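PDB 4W4T: MxaA from Stigmatella aurantiaca, which takes part in myxalamid biosynthesis as a PKS-NRPS subunit whose terminal reductase domain, the part modelled here, uses NADPH in reductive product release. Local coordinates for residues Glu135-Ser140 / Thr178-Lys183; Pro276-Leu281 / Leu335-Trp340. All blocks are in the same frame, centred on the assembly; numbering follows the deposited sequence.

Overall arrangement
The two contacts sit on opposite sides of the chain's centre, about 50 Å apart between their own centres, and share no helix or strand. Interaction 1 belongs to the NADPH-binding Rossmann part, where helix 133-142 meets the loop between helix 159-177 and strand 185-188. Interaction 2 pairs strand 274-277 with strand 333-336, away from the large sheet, and includes the start of helix 337-348. Both are partly buried. The chemistry differs: the first is largely polar, with hydroxyls, a lysine ammonium, waters and an arginine, whereas the second combines parallel backbone pairing with a proline packed on tryptophan and tyrosine.

Interaction 1. Residues Glu135-Ser140 / Thr178-Lys183; sequences EFQRLS and TRTRIK. With ACT (acetate ion), chain C.
Arg179 lies against Ser140 and Phe136 of helix 133-142, in the Rossmann fold of this short-chain dehydrogenase-like domain; its loop leads from helix 159-177 to strand 185-188. CB of Arg179 packs on CB of Ser140, and CG, anti to the backbone N (chi1 -178°), comes 3.6 Å from the same Ser140 CB. The chain then bends twice, bringing the guanidinium across the edge of the Phe136 ring, the two side chains crossing at about a right angle. Phe136 CE2 sits 3.7 Å above the guanidinium plane of Arg179, toward its rim; the ring turns its edge to this face, with the planes 67° apart. At the tip, Arg179 NH1 gives a nearly straight bond (162°) to OXT, 3.0 Å away, of an acetate that probably came from the crystallisation liquor. NH1 also donates to a water at 2.8 Å, and this water in turn donates a hydrogen bond to Gln137 OE1, tying the arginine to the helix. Gln137 NE2 turns to Glu141, one helical turn on. The hydroxyl of Ser140 bonds back to its own helix, OG to Gln137 O at 2.6 Å. Beyond it, Lys183 gathers backbone carbonyls: its NZ reaches Ser140 O at 2.9 Å, tilted from that carbonyl's plane, and bonds to Leu176 O of helix 159-177. Another bond, from Lys183 NZ to Arg181 O, is also 2.9 Å but lies in the carbonyl plane.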
ATOM      1  N   GLU A 135     -23.422  20.874 -22.842  1.00 19.30           N
ATOM      2  CA  GLU A 135     -23.761  20.800 -21.422  1.00 21.88           C
ATOM      3  C   GLU A 135     -22.956  21.794 -20.600  1.00 20.23           C
ATOM      4  O   GLU A 135     -23.482  22.420 -19.671  1.00 20.82           O
ATOM      5  CB  GLU A 135     -23.528  19.391 -20.888  1.00 23.20           C
ATOM      6  CG  GLU A 135     -24.538  18.370 -21.388  1.00 26.27           C
ATOM      7  CD  GLU A 135     -24.084  16.923 -21.181  1.00 30.86           C
ATOM      8  OE1 GLU A 135     -22.907  16.680 -20.803  1.00 25.63           O
ATOM      9  OE2 GLU A 135     -24.918  16.017 -21.402  1.00 35.05           O
ATOM     10  N   PHE A 136     -21.674  21.933 -20.931  1.00 16.32           N
ATOM     11  CA  PHE A 136     -20.812  22.860 -20.205  1.00 15.22           C
ATOM     12  C   PHE A 136     -21.288  24.300 -20.426  1.00 17.99           C
ATOM     13  O   PHE A 136     -21.332  25.112 -19.494  1.00 15.00           O
ATOM     14  CB  PHE A 136     -19.351  22.683 -20.639  1.00 15.05           C
ATOM     15  CG  PHE A 136     -18.356  23.432 -19.780  1.00 15.32           C
ATOM     16  CD1 PHE A 136     -17.942  22.912 -18.560  1.00 14.98           C
ATOM     17  CD2 PHE A 136     -17.818  24.633 -20.208  1.00 14.36           C
ATOM     18  CE1 PHE A 136     -17.016  23.589 -17.779  1.00 15.04           C
ATOM     19  CE2 PHE A 136     -16.906  25.333 -19.428  1.00 14.96           C
ATOM     20  CZ  PHE A 136     -16.506  24.812 -18.206  1.00 14.29           C
ATOM     21  N   GLN A 137     -21.674  24.611 -21.658  1.00 15.11           N
ATOM     22  CA  GLN A 137     -22.198  25.930 -21.958  1.00 15.23           C
ATOM     23  C   GLN A 137     -23.480  26.186 -21.168  1.00 16.28           C
ATOM     24  O   GLN A 137     -23.686  27.278 -20.634  1.00 17.81           O
ATOM     25  CB  GLN A 137     -22.465  26.087 -23.475  1.00 16.52           C
ATOM     26  CG  GLN A 137     -23.185  27.379 -23.802  1.00 15.77           C
ATOM     27  CD  GLN A 137     -22.403  28.623 -23.437  1.00 16.68           C
ATOM     28  OE1 GLN A 137     -21.177  28.633 -23.469  1.00 17.17           O
ATOM     29  NE2 GLN A 137     -23.120  29.703 -23.102  1.00 18.84           N
ATOM     30  N   ARG A 138     -24.333  25.175 -21.076  1.00 16.62           N
ATOM     31  CA  ARG A 138     -25.580  25.327 -20.316  1.00 20.10           C
ATOM     32  C   ARG A 138     -25.295  25.559 -18.828  1.00 21.18           C
ATOM     33  O   ARG A 138     -25.887  26.437 -18.195  1.00 20.45           O
ATOM     34  CB  ARG A 138     -26.473  24.096 -20.490  1.00 23.42           C
ATOM     35  CG  ARG A 138     -27.818  24.202 -19.783  1.00 27.68           C
ATOM     36  CD  ARG A 138     -28.781  23.117 -20.259  1.00 37.20           C
ATOM     37  NE  ARG A 138     -28.385  21.769 -19.843  1.00 42.55           N
ATOM     38  CZ  ARG A 138     -27.821  20.852 -20.633  1.00 39.84           C
ATOM     39  NH1 ARG A 138     -27.568  21.112 -21.917  1.00 36.22           N
ATOM     40  NH2 ARG A 138     -27.508  19.660 -20.136  1.00 37.15           N
ATOM     41  N   LEU A 139     -24.378  24.772 -18.279  1.00 18.61           N
ATOM     42  CA  LEU A 139     -24.018  24.926 -16.873  1.00 19.57           C
ATOM     43  C   LEU A 139     -23.441  26.323 -16.638  1.00 18.01           C
ATOM     44  O   LEU A 139     -23.699  26.945 -15.605  1.00 20.51           O
ATOM     45  CB  LEU A 139     -23.023  23.841 -16.450  1.00 16.15           C
ATOM     46  CG  LEU A 139     -22.790  23.651 -14.951  1.00 19.11           C
ATOM     47  CD1 LEU A 139     -24.048  23.130 -14.286  1.00 22.20           C
ATOM     48  CD2 LEU A 139     -21.611  22.701 -14.704  1.00 16.49           C
ATOM     49  N   SER A 140     -22.693  26.830 -17.619  1.00 15.88           N
ATOM     50  CA  SER A 140     -22.072  28.144 -17.527  1.00 16.35           C
ATOM     51  C   SER A 140     -23.102  29.281 -17.534  1.00 18.11           C
ATOM     52  O   SER A 140     -22.764  30.420 -17.210  1.00 18.17           O
ATOM     53  CB  SER A 140     -21.091  28.372 -18.677  1.00 17.77           C
ATOM     54  OG  SER A 140     -21.762  28.865 -19.838  1.00 17.24           O
ATOM     55  N   THR A 178     -15.469  31.421 -15.238  1.00 13.87           N
ATOM     56  CA  THR A 178     -15.211  32.559 -16.105  1.00 16.19           C
ATOM     57  C   THR A 178     -15.899  32.426 -17.466  1.00 15.70           C
ATOM     58  O   THR A 178     -15.667  33.242 -18.349  1.00 17.62           O
ATOM     59  CB  THR A 178     -13.698  32.771 -16.342  1.00 18.16           C
ATOM     60  OG1 THR A 178     -13.116  31.559 -16.848  1.00 16.87           O
ATOM     61  CG2 THR A 178     -12.999  33.183 -15.048  1.00 16.38           C
ATOM     62  N   ARG A 179     -16.733  31.403 -17.631  1.00 14.81           N
ATOM     63  CA  ARG A 179     -17.410  31.156 -18.907  1.00 17.57           C
ATOM     64  C   ARG A 179     -18.807  31.776 -18.902  1.00 17.11           C
ATOM     65  O   ARG A 179     -19.606  31.494 -18.011  1.00 16.86           O
ATOM     66  CB  ARG A 179     -17.508  29.655 -19.188  1.00 14.23           C
ATOM     67  CG  ARG A 179     -18.169  29.286 -20.538  1.00 15.37           C
ATOM     68  CD  ARG A 179     -17.274  29.642 -21.717  1.00 17.67           C
ATOM     69  NE  ARG A 179     -15.941  29.044 -21.592  1.00 17.65           N
ATOM     70  CZ  ARG A 179     -15.575  27.858 -22.079  1.00 16.73           C
ATOM     71  NH1 ARG A 179     -16.427  27.074 -22.733  1.00 15.16           N
ATOM     72  NH2 ARG A 179     -14.333  27.440 -21.877  1.00 16.67           N
ATOM     73  N   THR A 180     -19.093  32.576 -19.925  1.00 18.87           N
ATOM     74  CA  THR A 180     -20.406  33.182 -20.099  1.00 18.82           C
ATOM     75  C   THR A 180     -20.604  34.338 -19.131  1.00 21.53           C
ATOM     76  O   THR A 180     -20.705  35.496 -19.538  1.00 23.15           O
ATOM     77  CB  THR A 180     -21.534  32.154 -19.891  1.00 18.04           C
ATOM     78  OG1 THR A 180     -21.345  31.048 -20.782  1.00 18.36           O
ATOM     79  CG2 THR A 180     -22.890  32.789 -20.157  1.00 19.98           C
ATOM     80  N   ARG A 181     -20.654  34.013 -17.846  1.00 18.86           N
ATOM     81  CA  ARG A 181     -20.824  35.021 -16.804  1.00 20.49           C
ATOM     82  C   ARG A 181     -20.062  34.633 -15.540  1.00 18.62           C
ATOM     83  O   ARG A 181     -19.941  33.454 -15.211  1.00 16.50           O
ATOM     84  CB  ARG A 181     -22.298  35.233 -16.488  1.00 20.13           C
ATOM     85  CG  ARG A 181     -23.054  34.003 -16.015  1.00 21.12           C
ATOM     86  CD  ARG A 181     -24.522  34.391 -15.861  1.00 23.00           C
ATOM     87  NE  ARG A 181     -25.370  33.356 -15.300  1.00 19.48           N
ATOM     88  CZ  ARG A 181     -25.600  33.220 -13.999  1.00 21.87           C
ATOM     89  NH1 ARG A 181     -25.014  34.048 -13.145  1.00 22.61           N
ATOM     90  NH2 ARG A 181     -26.410  32.271 -13.559  1.00 18.82           N
ATOM     91  N   ILE A 182     -19.549  35.647 -14.857  1.00 17.72           N
ATOM     92  CA  ILE A 182     -18.685  35.461 -13.692  1.00 20.58           C
ATOM     93  C   ILE A 182     -19.385  34.774 -12.534  1.00 18.65           C
ATOM     94  O   ILE A 182     -20.516  35.119 -12.176  1.00 19.18           O
ATOM     95  CB  ILE A 182     -18.120  36.811 -13.212  1.00 18.28           C
ATOM     96  CG1 ILE A 182     -17.317  37.468 -14.330  1.00 20.31           C
ATOM     97  CG2 ILE A 182     -17.255  36.632 -11.941  1.00 20.88           C
ATOM     98  CD1 ILE A 182     -16.344  36.516 -14.995  1.00 23.11           C
ATOM     99  N   LYS A 183     -18.704  33.787 -11.950  1.00 15.68           N
ATOM    100  CA  LYS A 183     -19.237  33.039 -10.831  1.00 17.23           C
ATOM    101  C   LYS A 183     -18.238  33.033  -9.674  1.00 16.90           C
ATOM    102  O   LYS A 183     -17.140  32.489  -9.801  1.00 15.77           O
ATOM    103  CB  LYS A 183     -19.570  31.602 -11.246  1.00 16.49           C
ATOM    104  CG  LYS A 183     -20.420  31.504 -12.505  1.00 16.05           C
ATOM    105  CD  LYS A 183     -20.623  30.061 -12.935  1.00 15.59           C
ATOM    106  CE  LYS A 183     -21.283  29.974 -14.342  1.00 16.98           C
ATOM    107  NZ  LYS A 183     -20.457  30.637 -15.396  1.00 14.38           N
TER
HETATM  108  C   ACT C1601     -14.000  24.321 -24.022  1.00 21.62           C
HETATM  109  O   ACT C1601     -13.669  23.189 -24.511  1.00 19.94           O
HETATM  110  OXT ACT C1601     -15.176  24.801 -24.155  1.00 16.19           O
HETATM  111  CH3 ACT C1601     -12.974  25.135 -23.284  1.00 12.57           C
HETATM  112  O   HOH W   1     -18.909  27.310 -24.097  1.00 16.55           O
HETATM  113  O   HOH W   2     -20.159  31.396 -23.674  1.00 24.49           O

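Interaction 2. Residues Pro276-Leu281 / Leu335-Trp340; sequences PSVDAL and LPYDQW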
ATOM      1  N   PRO A 276       1.646   6.223  20.563  1.00 19.57           N
ATOM      2  CA  PRO A 276       2.944   6.900  20.513  1.00 19.38           C
ATOM      3  C   PRO A 276       2.941   8.224  21.252  1.00 21.45           C
ATOM      4  O   PRO A 276       1.948   8.951  21.194  1.00 20.93           O
ATOM      5  CB  PRO A 276       3.151   7.124  19.012  1.00 19.89           C
ATOM      6  CG  PRO A 276       1.772   7.317  18.491  1.00 17.56           C
ATOM      7  CD  PRO A 276       0.888   6.409  19.306  1.00 18.40           C
ATOM      8  N   SER A 277       4.032   8.541  21.937  1.00 21.07           N
ATOM      9  CA  SER A 277       4.188   9.888  22.448  1.00 23.27           C
ATOM     10  C   SER A 277       4.804  10.702  21.317  1.00 25.99           C
ATOM     11  O   SER A 277       5.946  10.481  20.925  1.00 31.56           O
ATOM     12  CB  SER A 277       5.050   9.930  23.715  1.00 26.09           C
ATOM     13  OG  SER A 277       6.304   9.310  23.510  1.00 26.02           O
ATOM     14  N   VAL A 278       4.016  11.595  20.740  1.00 23.63           N
ATOM     15  CA  VAL A 278       4.517  12.481  19.706  1.00 22.79           C
ATOM     16  C   VAL A 278       4.509  13.889  20.281  1.00 24.36           C
ATOM     17  O   VAL A 278       3.711  14.188  21.172  1.00 24.42           O
ATOM     18  CB  VAL A 278       3.678  12.398  18.422  1.00 23.28           C
ATOM     19  CG1 VAL A 278       3.751  10.994  17.834  1.00 23.24           C
ATOM     20  CG2 VAL A 278       2.235  12.772  18.705  1.00 25.46           C
ATOM     21  N   ASP A 279       5.409  14.747  19.818  1.00 22.53           N
ATOM     22  CA  ASP A 279       5.466  16.089  20.394  1.00 25.26           C
ATOM     23  C   ASP A 279       4.664  17.128  19.600  1.00 25.54           C
ATOM     24  O   ASP A 279       4.739  18.310  19.892  1.00 25.06           O
ATOM     25  CB  ASP A 279       6.916  16.559  20.535  1.00 29.44           C
ATOM     26  CG  ASP A 279       7.714  16.399  19.258  1.00 32.26           C
ATOM     27  OD1 ASP A 279       7.118  16.432  18.160  1.00 31.77           O
ATOM     28  OD2 ASP A 279       8.953  16.252  19.354  1.00 36.18           O
ATOM     29  N   ALA A 280       3.894  16.690  18.608  1.00 23.94           N
ATOM     30  CA  ALA A 280       3.101  17.627  17.813  1.00 26.94           C
ATOM     31  C   ALA A 280       1.991  18.302  18.622  1.00 25.59           C
ATOM     32  O   ALA A 280       1.492  17.750  19.606  1.00 24.75           O
ATOM     33  CB  ALA A 280       2.498  16.915  16.615  1.00 29.34           C
ATOM     34  N   LEU A 281       1.608  19.505  18.202  1.00 23.35           N
ATOM     35  CA  LEU A 281       0.399  20.140  18.715  1.00 23.93           C
ATOM     36  C   LEU A 281      -0.763  19.683  17.846  1.00 26.84           C
ATOM     37  O   LEU A 281      -1.029  20.284  16.801  1.00 25.70           O
ATOM     38  CB  LEU A 281       0.509  21.662  18.687  1.00 23.64           C
ATOM     39  CG  LEU A 281       1.776  22.249  19.298  1.00 29.21           C
ATOM     40  CD1 LEU A 281       1.808  23.753  19.115  1.00 30.02           C
ATOM     41  CD2 LEU A 281       1.866  21.868  20.765  1.00 31.06           C
ATOM     42  N   LEU A 335       4.545   4.656  24.212  1.00 19.67           N
ATOM     43  CA  LEU A 335       5.904   4.415  23.757  1.00 23.21           C
ATOM     44  C   LEU A 335       6.410   5.556  22.892  1.00 25.54           C
ATOM     45  O   LEU A 335       5.632   6.184  22.162  1.00 20.82           O
ATOM     46  CB  LEU A 335       5.976   3.126  22.944  1.00 21.86           C
ATOM     47  CG  LEU A 335       5.748   1.771  23.582  1.00 25.96           C
ATOM     48  CD1 LEU A 335       5.739   0.751  22.455  1.00 24.28           C
ATOM     49  CD2 LEU A 335       6.853   1.467  24.588  1.00 25.39           C
ATOM     50  N   PRO A 336       7.725   5.810  22.941  1.00 25.81           N
ATOM     51  CA  PRO A 336       8.348   6.716  21.975  1.00 26.57           C
ATOM     52  C   PRO A 336       7.903   6.352  20.555  1.00 25.02           C
ATOM     53  O   PRO A 336       7.686   5.162  20.290  1.00 21.95           O
ATOM     54  CB  PRO A 336       9.845   6.465  22.173  1.00 29.24           C
ATOM     55  CG  PRO A 336       9.964   6.010  23.581  1.00 27.39           C
ATOM     56  CD  PRO A 336       8.704   5.243  23.890  1.00 26.64           C
ATOM     57  N   TYR A 337       7.753   7.346  19.682  1.00 22.95           N
ATOM     58  CA  TYR A 337       7.170   7.112  18.357  1.00 25.26           C
ATOM     59  C   TYR A 337       7.899   6.040  17.556  1.00 25.94           C
ATOM     60  O   TYR A 337       7.268   5.238  16.855  1.00 23.05           O
ATOM     61  CB  TYR A 337       7.135   8.401  17.531  1.00 25.81           C
ATOM     62  CG  TYR A 337       6.509   8.170  16.176  1.00 24.04           C
ATOM     63  CD1 TYR A 337       5.138   8.047  16.045  1.00 24.45           C
ATOM     64  CD2 TYR A 337       7.291   8.032  15.037  1.00 30.49           C
ATOM     65  CE1 TYR A 337       4.561   7.813  14.822  1.00 25.38           C
ATOM     66  CE2 TYR A 337       6.717   7.794  13.803  1.00 32.85           C
ATOM     67  CZ  TYR A 337       5.353   7.685  13.706  1.00 31.70           C
ATOM     68  OH  TYR A 337       4.767   7.451  12.483  1.00 34.50           O
ATOM     69  N   ASP A 338       9.223   6.033  17.635  1.00 25.30           N
ATOM     70  CA  ASP A 338       9.991   5.047  16.877  1.00 27.17           C
ATOM     71  C   ASP A 338       9.731   3.627  17.363  1.00 23.43           C
ATOM     72  O   ASP A 338       9.607   2.694  16.557  1.00 22.05           O
ATOM     73  CB  ASP A 338      11.477   5.384  16.931  1.00 31.62           C
ATOM     74  CG  ASP A 338      11.768   6.757  16.352  1.00 40.09           C
ATOM     75  OD1 ASP A 338      11.400   6.998  15.172  1.00 42.21           O
ATOM     76  OD2 ASP A 338      12.342   7.602  17.074  1.00 47.14           O
ATOM     77  N   GLN A 339       9.596   3.469  18.675  1.00 23.65           N
ATOM     78  CA  GLN A 339       9.284   2.169  19.241  1.00 24.83           C
ATOM     79  C   GLN A 339       7.856   1.768  18.916  1.00 23.79           C
ATOM     80  O   GLN A 339       7.597   0.611  18.623  1.00 20.37           O
ATOM     81  CB  GLN A 339       9.499   2.168  20.751  1.00 26.44           C
ATOM     82  CG  GLN A 339      10.963   2.261  21.154  1.00 30.76           C
ATOM     83  CD  GLN A 339      11.144   2.373  22.654  1.00 34.55           C
ATOM     84  OE1 GLN A 339      10.474   1.679  23.424  1.00 35.00           O
ATOM     85  NE2 GLN A 339      12.048   3.255  23.080  1.00 34.32           N
ATOM     86  N   TRP A 340       6.928   2.722  18.982  1.00 19.96           N
ATOM     87  CA  TRP A 340       5.548   2.450  18.579  1.00 20.52           C
ATOM     88  C   TRP A 340       5.463   2.003  17.115  1.00 18.83           C
ATOM     89  O   TRP A 340       4.763   1.037  16.774  1.00 16.36           O
ATOM     90  CB  TRP A 340       4.675   3.689  18.800  1.00 18.92           C
ATOM     91  CG  TRP A 340       3.261   3.478  18.411  1.00 18.42           C
ATOM     92  CD1 TRP A 340       2.273   2.907  19.166  1.00 18.64           C
ATOM     93  CD2 TRP A 340       2.658   3.842  17.164  1.00 18.94           C
ATOM     94  NE1 TRP A 340       1.090   2.887  18.453  1.00 17.95           N
ATOM     95  CE2 TRP A 340       1.302   3.459  17.225  1.00 17.31           C
ATOM     96  CE3 TRP A 340       3.136   4.452  16.003  1.00 19.22           C
ATOM     97  CZ2 TRP A 340       0.420   3.671  16.172  1.00 18.34           C
ATOM     98  CZ3 TRP A 340       2.256   4.663  14.954  1.00 20.65           C
ATOM     99  CH2 TRP A 340       0.915   4.266  15.045  1.00 21.72           C
TER
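Leu335 O receives the backbone N of Ser277 at 2.9 Å, a fairly straight bond (161°) that pairs strands 274-277 and 333-336 as a small two-stranded parallel sheet, separate from the large Rossmann sheet. The same oxygen takes a CA-H...O contact from Pro276, its CA 3.2 Å from Leu335 O. A further backbone bond, between Leu335 and Ala275, continues the pairing. Pro336, where strand 333-336 gives way to helix 337-348, is at the N-cap position, and its O accepts Trp340 N in the first turn.

This turn brings two aromatic side chains to Pro276. The pyrrolidine ring lies over one face of the indole: Pro276 CD stands 3.5 Å from the centroid of the five-membered ring of Trp340, only 7° off its normal, a clear CH-pi contact. Farther along the proline, CB packs at 3.7 Å from Trp340 CG, while CG rests near CD2 and CE3 on the benzo side. Trp340 points its CG anti to the backbone N (chi1 -180°), laying the indole alongside the proline, and its NE1 bonds to Val274 O, two residues before Pro276. With an alanine in place of Trp340, Val274 O would probably lose its indole donor and Pro276 would be left beside a gap. Cys269 of helix 261-272 touches both Pro276 and Trp340, and Leu361 of helix 352-362 packs on both aromatic residues. Tyr337 meets Pro276 edge-on, its CD1 3.7 Å from Pro276 CB. The same ring carbon is met by the residue that follows strand 274-277: Val278 CG1, approaching obliquely, lies 3.7 Å from Tyr337 CD1.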